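Putative histidinol-phosphate aminotransferase (Erwinia carotovora atroseptica, PDB 3LY1) binds pyridoxal 5'-phosphate and is probably a transaminase of the histidinol-phosphate aminotransferase subfamily of the class-II aminotransferases. Local coordinates at residues A[181-189]-A[265-273]; A[211-222]-A[244-255]. All blocks are in the same frame, centred on the assembly; numbering follows the deposited sequence.

Interaction 1 of 2, residues A[181-189]-A[265-273]; sequences AYAEFVNDP and SKKSNDVSR. With PLP (pyridoxal-5'-phosphate), chain E.
Asp270 OD1 accepts from three directions where the loop 181-189 meets the helical segment 265-273. Asn187 ND2 donates to Asp270 OD1 across the contact at 3.1 Å, from 40° out of the carboxylate plane. From its own helix, Arg273 NH1 forms a salt bridge to the anti side of Asp270 OD1 at 2.8 Å, close to the guanidinium plane, and a water donates as the third partner. The other oxygen, Asp270 OD2, turns its syn lone pair to Lys266 NZ in a second salt bridge. Lys266 NZ also donates a hydrogen bond to Asn187 OD1 at 2.7 Å, tilted from the carbonyl plane. Both ends of the Asn187 amide are thereby used, which fixes its rotation. The lysine chain runs extended until its last torsion (chi4 -58°), and that bend swings NZ between amide and carboxylate.

The same water ties the polar end to the apolar one: it donates to Phe185 O at 2.7 Å and accepts from Asn269 ND2 and Arg273 NH2, four bonds in all. Both of these donors also serve Gly292 O. Beside the water, the Phe185 ring crosses the Asn269 side chain at about a right angle, with Phe185 CD1 3.4 Å from Asn269 ND2 and ring and amide planes 51° apart.

At the start of the loop, Tyr182 OH shares a 2.5 Å hydrogen bond with O3 of the cofactor, so the segment that rests on the helix also lines the pyridoxal phosphate pocket. The loop leaves the C-terminal end of strand 174-179 in the seven-stranded mixed sheet and leads to helix 195-199; it comes nearest to helix 259-283 at Phe185 CA and Lys266 CA, 5.6 Å apart, and that helix packs against Pro335 and Met338 of helix 335-350 through Ser272.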
loop_
_atom_site.group_PDB
_atom_site.type_symbol
_atom_site.label_atom_id
_atom_site.label_comp_id
_atom_site.label_asym_id
_atom_site.label_seq_id
_atom_site.Cartn_x
_atom_site.Cartn_y
_atom_site.Cartn_z
ATOM N N ALA A 181 7.635 -7.638 14.365
ATOM C CA ALA A 181 7.627 -6.168 14.290
ATOM C C ALA A 181 8.598 -5.551 15.280
ATOM O O ALA A 181 9.365 -4.668 14.910
ATOM C CB ALA A 181 6.196 -5.630 14.530
ATOM N N TYR A 182 8.588 -6.015 16.538
ATOM C CA TYR A 182 9.369 -5.354 17.600
ATOM C C TYR A 182 10.689 -6.035 17.972
ATOM O O TYR A 182 11.268 -5.737 19.027
ATOM C CB TYR A 182 8.506 -5.174 18.862
ATOM C CG TYR A 182 7.210 -4.417 18.608
ATOM C CD1 TYR A 182 7.170 -3.035 18.541
ATOM C CD2 TYR A 182 6.028 -5.102 18.426
ATOM C CE1 TYR A 182 5.965 -2.366 18.258
ATOM C CE2 TYR A 182 4.830 -4.437 18.174
ATOM C CZ TYR A 182 4.807 -3.070 18.087
ATOM O OH TYR A 182 3.610 -2.418 17.801
ATOM N N ALA A 183 11.158 -6.950 17.137
ATOM C CA ALA A 183 12.201 -7.909 17.557
ATOM C C ALA A 183 13.560 -7.255 17.847
ATOM O O ALA A 183 14.266 -7.699 18.733
ATOM C CB ALA A 183 12.366 -9.018 16.536
ATOM N N GLU A 184 13.907 -6.173 17.163
ATOM C CA GLU A 184 15.204 -5.536 17.410
ATOM C C GLU A 184 15.373 -4.865 18.788
ATOM O O GLU A 184 16.490 -4.587 19.218
ATOM C CB GLU A 184 15.545 -4.550 16.285
ATOM C CG GLU A 184 15.780 -5.218 14.912
ATOM C CD GLU A 184 14.516 -5.437 14.069
ATOM O OE1 GLU A 184 13.389 -5.283 14.573
ATOM O OE2 GLU A 184 14.661 -5.792 12.879
ATOM N N PHE A 185 14.278 -4.624 19.488
ATOM C CA PHE A 185 14.319 -4.058 20.831
ATOM C C PHE A 185 14.629 -5.106 21.902
ATOM O O PHE A 185 14.879 -4.739 23.050
ATOM C CB PHE A 185 12.963 -3.434 21.160
ATOM C CG PHE A 185 12.622 -2.232 20.333
ATOM C CD1 PHE A 185 13.303 -1.046 20.495
ATOM C CD2 PHE A 185 11.570 -2.269 19.441
ATOM C CE1 PHE A 185 12.977 0.074 19.742
ATOM C CE2 PHE A 185 11.232 -1.170 18.691
ATOM C CZ PHE A 185 11.937 0.016 18.834
ATOM N N VAL A 186 14.563 -6.398 21.546
ATOM C CA VAL A 186 14.548 -7.475 22.542
ATOM C C VAL A 186 15.897 -7.575 23.273
ATOM O O VAL A 186 16.956 -7.455 22.657
ATOM C CB VAL A 186 14.186 -8.864 21.922
ATOM C CG1 VAL A 186 14.448 -9.958 22.950
ATOM C CG2 VAL A 186 12.675 -8.924 21.425
ATOM N N ASN A 187 15.837 -7.758 24.596
ATOM C CA ASN A 187 17.044 -8.040 25.408
ATOM C C ASN A 187 17.096 -9.497 25.884
ATOM O O ASN A 187 18.146 -10.018 26.152
ATOM C CB ASN A 187 17.093 -7.078 26.606
ATOM C CG ASN A 187 17.525 -5.671 26.189
ATOM O OD1 ASN A 187 18.653 -5.476 25.735
ATOM N ND2 ASN A 187 16.610 -4.702 26.285
ATOM N N ASP A 188 15.953 -10.148 25.989
ATOM C CA ASP A 188 15.881 -11.508 26.539
ATOM C C ASP A 188 16.630 -12.510 25.632
ATOM O O ASP A 188 16.272 -12.664 24.469
ATOM C CB ASP A 188 14.405 -11.887 26.660
ATOM C CG ASP A 188 14.158 -13.105 27.527
ATOM O OD1 ASP A 188 14.985 -14.030 27.505
ATOM O OD2 ASP A 188 13.088 -13.136 28.204
ATOM N N PRO A 189 17.643 -13.224 26.165
ATOM C CA PRO A 189 18.378 -14.184 25.331
ATOM C C PRO A 189 17.631 -15.488 24.997
ATOM O O PRO A 189 18.148 -16.244 24.186
ATOM C CB PRO A 189 19.618 -14.501 26.181
ATOM C CG PRO A 189 19.130 -14.349 27.570
ATOM C CD PRO A 189 18.228 -13.144 27.524
ATOM N N SER A 265 18.651 3.901 18.567
ATOM C CA SER A 265 17.205 3.681 18.633
ATOM C C SER A 265 16.874 2.671 19.750
ATOM O O SER A 265 16.021 2.928 20.564
ATOM C CB SER A 265 16.678 3.233 17.252
ATOM O OG SER A 265 15.265 3.044 17.221
ATOM N N LYS A 266 17.592 1.562 19.828
ATOM C CA LYS A 266 17.390 0.579 20.905
ATOM C C LYS A 266 17.801 1.144 22.289
ATOM O O LYS A 266 17.063 1.039 23.281
ATOM C CB LYS A 266 18.200 -0.703 20.634
ATOM C CG LYS A 266 18.231 -1.642 21.822
ATOM C CD LYS A 266 18.745 -3.009 21.502
ATOM C CE LYS A 266 18.429 -3.959 22.640
ATOM N NZ LYS A 266 19.023 -3.485 23.924
ATOM N N LYS A 267 18.985 1.751 22.343
ATOM C CA LYS A 267 19.530 2.258 23.610
ATOM C C LYS A 267 18.610 3.293 24.232
ATOM O O LYS A 267 18.333 3.224 25.436
ATOM C CB LYS A 267 20.923 2.851 23.411
ATOM C CG LYS A 267 21.553 3.385 24.727
ATOM C CD LYS A 267 22.928 4.065 24.509
ATOM C CE LYS A 267 23.783 4.141 25.810
ATOM N NZ LYS A 267 22.963 4.092 27.096
ATOM N N SER A 268 18.115 4.232 23.418
ATOM C CA SER A 268 17.177 5.250 23.902
ATOM C C SER A 268 15.895 4.594 24.431
ATOM O O SER A 268 15.363 4.983 25.481
ATOM C CB SER A 268 16.854 6.281 22.813
ATOM O OG SER A 268 15.857 7.213 23.241
ATOM N N ASN A 269 15.416 3.570 23.721
ATOM C CA ASN A 269 14.263 2.818 24.183
ATOM C C ASN A 269 14.517 2.172 25.547
ATOM O O ASN A 269 13.626 2.187 26.403
ATOM C CB ASN A 269 13.883 1.733 23.191
ATOM C CG ASN A 269 12.582 1.051 23.556
ATOM O OD1 ASN A 269 11.541 1.691 23.621
ATOM N ND2 ASN A 269 12.632 -0.272 23.777
ATOM N N ASP A 270 15.708 1.603 25.722
ATOM C CA ASP A 270 16.089 0.949 26.973
ATOM C C ASP A 270 16.099 1.939 28.132
ATOM O O ASP A 270 15.637 1.616 29.218
ATOM C CB ASP A 270 17.485 0.303 26.865
ATOM C CG ASP A 270 17.510 -0.962 25.973
ATOM O OD1 ASP A 270 16.479 -1.680 25.858
ATOM O OD2 ASP A 270 18.589 -1.263 25.415
ATOM N N VAL A 271 16.653 3.129 27.898
ATOM C CA VAL A 271 16.673 4.169 28.908
ATOM C C VAL A 271 15.234 4.571 29.289
ATOM O O VAL A 271 14.934 4.702 30.467
ATOM C CB VAL A 271 17.464 5.403 28.441
ATOM C CG1 VAL A 271 17.353 6.549 29.490
ATOM C CG2 VAL A 271 18.955 5.021 28.145
ATOM N N SER A 272 14.377 4.793 28.288
ATOM C CA SER A 272 13.006 5.198 28.539
ATOM C C SER A 272 12.259 4.139 29.350
ATOM O O SER A 272 11.492 4.480 30.251
ATOM C CB SER A 272 12.262 5.482 27.237
ATOM O OG SER A 272 12.773 6.678 26.660
ATOM N N ARG A 273 12.483 2.857 29.014
ATOM C CA ARG A 273 11.852 1.749 29.717
ATOM C C ARG A 273 12.152 1.798 31.219
ATOM O O ARG A 273 11.228 1.721 32.025
ATOM C CB ARG A 273 12.325 0.398 29.179
ATOM C CG ARG A 273 11.543 -0.782 29.763
ATOM C CD ARG A 273 12.102 -2.141 29.342
ATOM N NE ARG A 273 11.939 -2.468 27.917
ATOM C CZ ARG A 273 12.926 -2.491 27.020
ATOM N NH1 ARG A 273 14.168 -2.170 27.347
ATOM N NH2 ARG A 273 12.666 -2.818 25.772
HETATM N N1 PLP E . 2.461 -6.176 13.751
HETATM C C2 PLP E . 2.399 -5.712 15.049
HETATM C C2A PLP E . 2.615 -6.689 16.177
HETATM C C3 PLP E . 2.105 -4.365 15.262
HETATM O O3 PLP E . 2.025 -3.911 16.539
HETATM C C4 PLP E . 1.882 -3.509 14.160
HETATM C C4A PLP E . 1.694 -2.028 14.365
HETATM O O4A PLP E . 0.859 -1.712 15.197
HETATM C C5 PLP E . 1.939 -4.004 12.852
HETATM C C6 PLP E . 2.219 -5.360 12.682
HETATM C C5A PLP E . 1.692 -3.136 11.638
HETATM O O4P PLP E . 2.631 -2.057 11.470
HETATM P P PLP E . 3.024 -1.522 10.019
HETATM O O1P PLP E . 1.899 -1.657 9.042
HETATM O O2P PLP E . 4.218 -2.373 9.680
HETATM O O3P PLP E . 3.401 -0.080 10.320
HETATM O O HOH W 1 14.731 -2.174 23.872
#

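Interaction 2 of 2, residues A[211-222]-A[244-255]. With PLP (pyridoxal-5'-phosphate), chain E; EDO (1,2-ethanediol), chain H.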
loop_
_atom_site.group_PDB
_atom_site.type_symbol
_atom_site.label_atom_id
_atom_site.label_comp_id
_atom_site.label_asym_id
_atom_site.label_seq_id
_atom_site.Cartn_x
_atom_site.Cartn_y
_atom_site.Cartn_z
ATOM N N PHE A 211 9.621 -1.684 8.854
ATOM C CA PHE A 211 10.519 -0.554 9.158
ATOM C C PHE A 211 9.877 0.481 10.124
ATOM O O PHE A 211 10.455 1.541 10.404
ATOM C CB PHE A 211 10.942 0.124 7.860
ATOM C CG PHE A 211 11.997 -0.623 7.082
ATOM C CD1 PHE A 211 11.682 -1.686 6.231
ATOM C CD2 PHE A 211 13.310 -0.261 7.199
ATOM C CE1 PHE A 211 12.690 -2.349 5.521
ATOM C CE2 PHE A 211 14.323 -0.910 6.476
ATOM C CZ PHE A 211 14.012 -1.956 5.641
ATOM N N SER A 212 8.673 0.191 10.595
ATOM C CA SER A 212 7.855 1.144 11.331
ATOM C C SER A 212 8.335 1.355 12.789
ATOM O O SER A 212 7.905 2.302 13.410
ATOM C CB SER A 212 6.396 0.703 11.353
ATOM O OG SER A 212 5.773 0.824 10.100
ATOM N N LYS A 213 9.196 0.487 13.320
ATOM C CA LYS A 213 9.494 0.485 14.772
ATOM C C LYS A 213 10.953 0.847 15.061
ATOM O O LYS A 213 11.253 2.027 15.153
ATOM C CB LYS A 213 9.042 -0.819 15.423
ATOM C CG LYS A 213 7.581 -1.246 15.064
ATOM C CD LYS A 213 6.497 -0.289 15.537
ATOM C CE LYS A 213 5.104 -0.682 15.063
ATOM N NZ LYS A 213 4.046 0.265 15.548
ATOM N N ILE A 214 11.875 -0.101 15.123
ATOM C CA ILE A 214 13.276 0.282 15.398
ATOM C C ILE A 214 13.753 1.331 14.373
ATOM O O ILE A 214 14.457 2.292 14.744
ATOM C CB ILE A 214 14.253 -0.934 15.454
ATOM C CG1 ILE A 214 15.626 -0.523 16.015
ATOM C CG2 ILE A 214 14.429 -1.569 14.119
ATOM C CD1 ILE A 214 15.818 -0.832 17.461
ATOM N N HIS A 215 13.357 1.161 13.101
ATOM C CA HIS A 215 13.798 2.060 12.042
ATOM C C HIS A 215 13.012 3.372 12.034
ATOM O O HIS A 215 13.309 4.252 11.255
ATOM C CB HIS A 215 13.703 1.387 10.659
ATOM C CG HIS A 215 14.734 0.315 10.419
ATOM N ND1 HIS A 215 15.970 0.588 9.890
ATOM C CD2 HIS A 215 14.699 -1.024 10.628
ATOM C CE1 HIS A 215 16.652 -0.537 9.771
ATOM N NE2 HIS A 215 15.906 -1.529 10.216
ATOM N N ALA A 216 11.984 3.493 12.861
ATOM C CA ALA A 216 11.295 4.783 13.057
ATOM C C ALA A 216 10.613 5.350 11.797
ATOM O O ALA A 216 10.555 6.555 11.626
ATOM C CB ALA A 216 12.279 5.837 13.660
HETATM N N MSE A 217 10.040 4.490 10.961
HETATM C CA MSE A 217 9.455 4.934 9.687
HETATM C C MSE A 217 7.991 4.507 9.529
HETATM O O MSE A 217 7.545 4.238 8.394
HETATM C CB MSE A 217 10.279 4.368 8.523
HETATM C CG MSE A 217 11.724 4.766 8.518
HETATM SE SE MSE A 217 12.878 3.813 7.142
HETATM C CE MSE A 217 11.654 3.714 5.917
ATOM N N ALA A 218 7.234 4.500 10.629
ATOM C CA ALA A 218 5.824 4.117 10.595
ATOM C C ALA A 218 5.106 4.810 9.434
ATOM O O ALA A 218 4.451 4.162 8.689
ATOM C CB ALA A 218 5.104 4.418 11.948
ATOM N N GLY A 219 5.290 6.115 9.263
ATOM C CA GLY A 219 4.537 6.841 8.238
ATOM C C GLY A 219 5.054 6.664 6.825
ATOM O O GLY A 219 4.488 7.213 5.905
HETATM N N MSE A 220 6.141 5.937 6.658
HETATM C CA MSE A 220 6.714 5.679 5.352
HETATM C C MSE A 220 6.179 4.394 4.700
HETATM O O MSE A 220 6.325 4.209 3.489
HETATM C CB MSE A 220 8.226 5.655 5.440
HETATM C CG MSE A 220 8.836 6.966 5.774
HETATM SE SE MSE A 220 9.068 8.148 4.173
HETATM C CE MSE A 220 7.350 9.111 4.284
ATOM N N ARG A 221 5.479 3.555 5.475
ATOM C CA ARG A 221 4.805 2.373 4.953
ATOM C C ARG A 221 5.734 1.415 4.172
ATOM O O ARG A 221 5.571 1.203 2.965
ATOM C CB ARG A 221 3.546 2.760 4.137
ATOM C CG ARG A 221 2.746 3.932 4.732
ATOM C CD ARG A 221 2.300 3.688 6.176
ATOM N NE ARG A 221 1.562 2.415 6.338
ATOM C CZ ARG A 221 1.865 1.464 7.218
ATOM N NH1 ARG A 221 2.864 1.637 8.066
ATOM N NH2 ARG A 221 1.142 0.346 7.277
ATOM N N VAL A 222 6.698 0.835 4.879
ATOM C CA VAL A 222 7.575 -0.166 4.308
ATOM C C VAL A 222 7.667 -1.347 5.250
ATOM O O VAL A 222 8.112 -1.214 6.375
ATOM C CB VAL A 222 9.015 0.390 4.005
ATOM C CG1 VAL A 222 9.817 -0.632 3.177
ATOM C CG2 VAL A 222 8.983 1.778 3.298
ATOM N N ILE A 244 6.103 0.124 -3.649
ATOM C CA ILE A 244 6.359 0.886 -2.436
ATOM C C ILE A 244 6.670 2.313 -2.856
ATOM O O ILE A 244 7.184 2.563 -3.943
ATOM C CB ILE A 244 7.530 0.220 -1.628
ATOM C CG1 ILE A 244 7.207 -1.258 -1.353
ATOM C CG2 ILE A 244 7.722 0.852 -0.279
ATOM C CD1 ILE A 244 5.875 -1.453 -0.596
ATOM N N ASN A 245 6.369 3.262 -1.986
ATOM C CA ASN A 245 6.579 4.657 -2.290
ATOM C C ASN A 245 8.073 5.015 -2.325
ATOM O O ASN A 245 8.892 4.394 -1.632
ATOM C CB ASN A 245 5.754 5.552 -1.362
ATOM C CG ASN A 245 6.452 5.887 -0.089
ATOM O OD1 ASN A 245 7.260 6.821 -0.022
ATOM N ND2 ASN A 245 6.139 5.142 0.946
ATOM N N PHE A 246 8.421 5.957 -3.192
ATOM C CA PHE A 246 9.825 6.302 -3.471
ATOM C C PHE A 246 10.590 6.770 -2.232
ATOM O O PHE A 246 11.696 6.341 -1.999
ATOM C CB PHE A 246 9.911 7.388 -4.549
ATOM C CG PHE A 246 10.957 7.140 -5.578
ATOM C CD1 PHE A 246 12.282 6.890 -5.217
ATOM C CD2 PHE A 246 10.652 7.254 -6.921
ATOM C CE1 PHE A 246 13.235 6.698 -6.176
ATOM C CE2 PHE A 246 11.619 7.071 -7.892
ATOM C CZ PHE A 246 12.900 6.779 -7.522
ATOM N N SER A 247 9.999 7.635 -1.425
ATOM C CA SER A 247 10.708 8.124 -0.242
ATOM C C SER A 247 10.933 6.985 0.746
ATOM O O SER A 247 11.998 6.877 1.311
ATOM C CB SER A 247 9.943 9.267 0.446
ATOM O OG SER A 247 9.815 10.353 -0.445
ATOM N N GLY A 248 9.926 6.147 0.941
ATOM C CA GLY A 248 10.059 4.997 1.794
ATOM C C GLY A 248 11.115 4.001 1.346
ATOM O O GLY A 248 11.887 3.524 2.183
ATOM N N VAL A 249 11.162 3.708 0.041
ATOM C CA VAL A 249 12.134 2.758 -0.503
ATOM C C VAL A 249 13.563 3.303 -0.295
ATOM O O VAL A 249 14.451 2.600 0.186
ATOM C CB VAL A 249 11.905 2.469 -1.998
ATOM C CG1 VAL A 249 13.084 1.725 -2.578
ATOM C CG2 VAL A 249 10.588 1.690 -2.201
ATOM N N ASP A 250 13.782 4.564 -0.640
ATOM C CA ASP A 250 15.114 5.161 -0.475
ATOM C C ASP A 250 15.452 5.374 1.017
ATOM O O ASP A 250 16.626 5.284 1.416
ATOM C CB ASP A 250 15.220 6.492 -1.227
ATOM C CG ASP A 250 15.465 6.330 -2.744
ATOM O OD1 ASP A 250 15.579 5.185 -3.251
ATOM O OD2 ASP A 250 15.596 7.378 -3.424
ATOM N N ALA A 251 14.446 5.658 1.855
ATOM C CA ALA A 251 14.727 5.743 3.287
ATOM C C ALA A 251 15.081 4.369 3.839
ATOM O O ALA A 251 15.981 4.249 4.654
ATOM C CB ALA A 251 13.604 6.384 4.031
ATOM N N ALA A 252 14.372 3.316 3.406
ATOM C CA ALA A 252 14.675 1.956 3.870
ATOM C C ALA A 252 16.090 1.531 3.453
ATOM O O ALA A 252 16.812 0.944 4.265
ATOM C CB ALA A 252 13.610 0.923 3.382
ATOM N N LEU A 253 16.476 1.815 2.219
ATOM C CA LEU A 253 17.816 1.447 1.749
ATOM C C LEU A 253 18.878 2.115 2.616
ATOM O O LEU A 253 19.858 1.480 2.996
ATOM C CB LEU A 253 18.033 1.825 0.293
ATOM C CG LEU A 253 17.365 0.955 -0.771
ATOM C CD1 LEU A 253 17.429 1.680 -2.130
ATOM C CD2 LEU A 253 17.974 -0.457 -0.858
ATOM N N ALA A 254 18.686 3.386 2.929
ATOM C CA ALA A 254 19.637 4.116 3.750
ATOM C C ALA A 254 19.669 3.620 5.214
ATOM O O ALA A 254 20.748 3.504 5.807
ATOM C CB ALA A 254 19.338 5.606 3.692
ATOM N N SER A 255 18.498 3.338 5.794
ATOM C CA SER A 255 18.411 2.946 7.220
ATOM C C SER A 255 19.094 1.590 7.442
ATOM O O SER A 255 19.802 1.389 8.442
ATOM C CB SER A 255 16.961 2.948 7.711
ATOM O OG SER A 255 16.900 2.910 9.123
HETATM N N1 PLP E . 2.461 -6.176 13.751
HETATM C C2 PLP E . 2.399 -5.712 15.049
HETATM C C2A PLP E . 2.615 -6.689 16.177
HETATM C C3 PLP E . 2.105 -4.365 15.262
HETATM O O3 PLP E . 2.025 -3.911 16.539
HETATM C C4 PLP E . 1.882 -3.509 14.160
HETATM C C4A PLP E . 1.694 -2.028 14.365
HETATM O O4A PLP E . 0.859 -1.712 15.197
HETATM C C5 PLP E . 1.939 -4.004 12.852
HETATM C C6 PLP E . 2.219 -5.360 12.682
HETATM C C5A PLP E . 1.692 -3.136 11.638
HETATM O O4P PLP E . 2.631 -2.057 11.470
HETATM P P PLP E . 3.024 -1.522 10.019
HETATM O O1P PLP E . 1.899 -1.657 9.042
HETATM O O2P PLP E . 4.218 -2.373 9.680
HETATM O O3P PLP E . 3.401 -0.080 10.320
HETATM C C1 EDO H . 14.519 -4.566 8.359
HETATM O O1 EDO H . 14.061 -5.485 9.345
HETATM C C2 EDO H . 15.935 -4.952 7.967
HETATM O O2 EDO H . 16.818 -4.410 8.941
HETATM O O HOH W 2 15.578 5.197 10.273
HETATM O O HOH W 3 4.781 2.634 0.614
#
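Ala252 CB of helix 246-255 lies over one face of the Phe211 ring, 3.8 Å from the ring centroid and 16° off its normal, a CH-pi contact. In this class I and II aminotransferase fold, the loop 211-222 joins strands 205-210 and 223-226 and carries Lys213 and two phosphate-binding side chains, Ser212 and Arg221. Next to the ring, Met217 CE approaches Ala251 CB at 3.8 Å (Met217 and Met220 are modelled as selenomethionine), while Val222 places CG1 against Ala252 and CG2 against Ile244 CG2. Small residues keep this helix face low: the bare CA of Gly248 lets the backbones close to 4.9 Å, Met220 CA to Gly248 CA, and Val222 CG2 rests on Gly248 O at 3.6 Å.

Polar bonds close both ends. Towards the helix C-terminal end, His215 ND1 and Ser255 OG share a nearly straight hydrogen bond of 2.6 Å (176°), with the hydroxyl at the imidazole edge; a water bridges Ser255 OG to His215 O. At the N-terminal end Asn245 is the N-cap, its OD1 accepting from Gly248 N at 2.9 Å. Its ND2 makes a weak bond to Met220 O, bent to 126°, and a second water joins Arg221 O to Asn245 N and ND2.

Behind this layer sits the cofactor. Ser212 OG donates to O3P of pyridoxal phosphate and also pairs with Thr210. Lys213 NZ stays 3.5 Å from cofactor C4A, a separation too long for a covalent Schiff base, and is hydrogen-bonded to Tyr48 of the second subunit. Arg221 folds back through bends at chi2 and chi3, and its guanidinium meets the phosphate edge-on: NH2 points to O1P, while NH1 spends one N-H on O3P and the other on Ala218 O, the latter at 3.0 Å.

In the fold
Both contacts back the same pyridoxal phosphate site with successive helices, interaction 1 through helix 259-283 and interaction 2 through helix 246-255. Interaction 2 is nested within the chain closed by interaction 1. It is buried, covers 509 Å² against 323 Å², and relies mainly on alanine, glycine and apolar contacts beside the second subunit. Interaction 1 is only partly buried, and a charged network with water dominates its outer end. At the cofactor, 181-189 meets the ring hydroxyl, whereas 211-222 holds the phosphate. They join directly: Ser265 OG lies 2.7 Å from Ile214 O, a probable hydrogen bond, and Tyr182 CE1 packs 3.5 Å from Lys213 CD.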